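Local coordinates for pyoverdine biosynthesis protein PvcA (Pseudomonas aeruginosa, PDB 3E59) that synthesises the isonitrile group on L-tyrosine, taking its carbon from C2 of ribulose 5-phosphate, in the biosynthesis of paerucumarin, at residues P65-K70 with L278-G283. Residues are numbered along the deposited sequence; the frame is centred on the assembly and turned at random.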
loop_
_atom_site.group_PDB
_atom_site.type_symbol
_atom_site.label_atom_id
_atom_site.label_comp_id
_atom_site.label_asym_id
_atom_site.label_seq_id
_atom_site.Cartn_x
_atom_site.Cartn_y
_atom_site.Cartn_z
ATOM N N PRO A 65 -0.663 -3.605 4.552
ATOM C CA PRO A 65 0.479 -2.722 4.755
ATOM C C PRO A 65 0.464 -1.615 3.700
ATOM O O PRO A 65 0.595 -1.896 2.490
ATOM C CB PRO A 65 1.690 -3.657 4.549
ATOM C CG PRO A 65 1.131 -5.040 4.550
ATOM C CD PRO A 65 -0.234 -4.893 3.981
ATOM N N ALA A 66 0.284 -0.373 4.151
ATOM C CA ALA A 66 0.051 0.761 3.248
ATOM C C ALA A 66 -0.011 2.085 4.016
ATOM O O ALA A 66 0.037 2.101 5.245
ATOM C CB ALA A 66 -1.252 0.560 2.471
ATOM N N PHE A 67 -0.135 3.184 3.272
ATOM C CA PHE A 67 -0.275 4.532 3.832
ATOM C C PHE A 67 0.859 4.906 4.802
ATOM O O PHE A 67 0.602 5.222 5.977
ATOM C CB PHE A 67 -1.644 4.710 4.507
ATOM C CG PHE A 67 -2.825 4.570 3.577
ATOM C CD1 PHE A 67 -3.494 3.333 3.442
ATOM C CD2 PHE A 67 -3.313 5.677 2.882
ATOM C CE1 PHE A 67 -4.612 3.208 2.606
ATOM C CE2 PHE A 67 -4.415 5.563 2.038
ATOM C CZ PHE A 67 -5.072 4.329 1.903
ATOM N N PRO A 68 2.117 4.859 4.324
ATOM C CA PRO A 68 3.253 5.175 5.203
ATOM C C PRO A 68 3.432 6.670 5.469
ATOM O O PRO A 68 3.602 7.085 6.613
ATOM C CB PRO A 68 4.462 4.627 4.422
ATOM C CG PRO A 68 4.072 4.722 3.000
ATOM C CD PRO A 68 2.562 4.465 2.973
ATOM N N ALA A 69 3.434 7.456 4.396
ATOM C CA ALA A 69 3.666 8.891 4.432
ATOM C C ALA A 69 3.691 9.285 2.989
ATOM O O ALA A 69 3.895 8.437 2.120
ATOM C CB ALA A 69 5.013 9.232 5.079
ATOM N N LYS A 70 3.477 10.569 2.727
ATOM C CA LYS A 70 3.591 11.091 1.374
ATOM C C LYS A 70 5.046 10.984 0.883
ATOM O O LYS A 70 5.990 11.056 1.683
ATOM C CB LYS A 70 3.106 12.542 1.348
ATOM C CG LYS A 70 2.027 12.852 0.302
ATOM C CD LYS A 70 0.678 12.286 0.649
ATOM C CE LYS A 70 -0.432 12.987 -0.127
ATOM N NZ LYS A 70 -1.189 12.115 -1.066
ATOM N N LEU A 278 0.951 2.435 -8.782
ATOM C CA LEU A 278 0.726 3.773 -8.245
ATOM C C LEU A 278 -0.180 3.726 -7.025
ATOM O O LEU A 278 -1.211 3.053 -7.038
ATOM C CB LEU A 278 0.132 4.712 -9.308
ATOM C CG LEU A 278 0.039 6.209 -8.951
ATOM C CD1 LEU A 278 1.407 6.784 -8.550
ATOM C CD2 LEU A 278 -0.540 6.999 -10.130
ATOM N N THR A 279 0.222 4.456 -5.987
ATOM C CA THR A 279 -0.534 4.571 -4.755
ATOM C C THR A 279 -0.768 6.065 -4.416
ATOM O O THR A 279 -0.016 6.924 -4.882
ATOM C CB THR A 279 0.181 3.863 -3.607
ATOM O OG1 THR A 279 1.452 4.479 -3.403
ATOM C CG2 THR A 279 0.373 2.352 -3.913
ATOM N N PRO A 280 -1.834 6.371 -3.643
ATOM C CA PRO A 280 -2.209 7.767 -3.336
ATOM C C PRO A 280 -1.147 8.627 -2.636
ATOM O O PRO A 280 -1.169 9.846 -2.786
ATOM C CB PRO A 280 -3.461 7.623 -2.470
ATOM C CG PRO A 280 -3.504 6.203 -2.018
ATOM C CD PRO A 280 -2.797 5.406 -3.067
ATOM N N TRP A 281 -0.213 8.012 -1.915
ATOM C CA TRP A 281 0.860 8.772 -1.264
ATOM C C TRP A 281 2.036 9.085 -2.201
ATOM O O TRP A 281 3.002 9.709 -1.782
ATOM C CB TRP A 281 1.334 8.103 0.028
ATOM C CG TRP A 281 1.639 6.623 -0.094
ATOM C CD1 TRP A 281 2.876 6.047 -0.255
ATOM C CD2 TRP A 281 0.697 5.543 -0.048
ATOM N NE1 TRP A 281 2.756 4.674 -0.328
ATOM C CE2 TRP A 281 1.433 4.335 -0.205
ATOM C CE3 TRP A 281 -0.697 5.473 0.114
ATOM C CZ2 TRP A 281 0.818 3.070 -0.210
ATOM C CZ3 TRP A 281 -1.314 4.206 0.106
ATOM C CH2 TRP A 281 -0.552 3.028 -0.058
ATOM N N HIS A 282 1.933 8.646 -3.458
ATOM C CA HIS A 282 2.929 8.914 -4.506
ATOM C C HIS A 282 2.310 9.647 -5.695
ATOM O O HIS A 282 2.973 9.867 -6.696
ATOM C CB HIS A 282 3.570 7.606 -4.995
ATOM C CG HIS A 282 4.562 7.028 -4.040
ATOM N ND1 HIS A 282 5.886 7.404 -4.029
ATOM C CD2 HIS A 282 4.423 6.113 -3.055
ATOM C CE1 HIS A 282 6.527 6.734 -3.086
ATOM N NE2 HIS A 282 5.659 5.946 -2.477
ATOM N N GLY A 283 1.043 10.041 -5.577
ATOM C CA GLY A 283 0.346 10.716 -6.665
ATOM C C GLY A 283 -0.744 11.666 -6.213
ATOM O O GLY A 283 -0.787 12.076 -5.046
#
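The indole of Trp281 turns one face to the bend at Phe67 and Pro68, and carries most of the contact. Pro68 presses CD onto the pyrrole part, 3.4 Å from the centroid of the five-membered ring and 15° off its normal, a CH-pi contact; Pro68 CG lies just past the rim at NE1 and CD1. On the same face the backbone N of Phe67 sits over the rim of the benzo part, 3.4 Å from Trp281 CH2, and Ala66 CB reaches that same carbon. The Phe67 and Trp281 side chains cross at about a right angle, their ring planes inclined at 47°, with Trp281 CZ3 over the centre of the Phe67 ring. Thr279 OG1 lies 3.2 Å from the indole plane on the opposite face, so the Trp281 ring sits between residues 66-68 and its own loop. Ala69 O approaches Trp281 CB at 3.3 Å.

Lys70 bends at chi2 and chi4 and brings NZ back to Pro280 O, 2.8 Å away, in a weak hydrogen bond. Its stronger partner is Glu86, a salt bridge to helix 84-103. A type I beta turn, closed by His282 N to Thr279 O with Pro280 and Trp281 at its corners, presents the indole, and backbone bonding between Trp281 and Ser71 ties the two loops further. Phe67 also packs on Leu90 of helix 84-103 and on Tyr133 and Leu137 of helix 127-144.

The loop following strand 60-64 of the parallel sheet is thus joined to the loop leading into strand 284-287 of the mixed sheet. Apolar and CH-pi contacts supply most of the interface, while the buried ammonium of Lys70 is probably stabilised chiefly by the Glu86 carboxylate, with Pro280 O adding a lesser contribution.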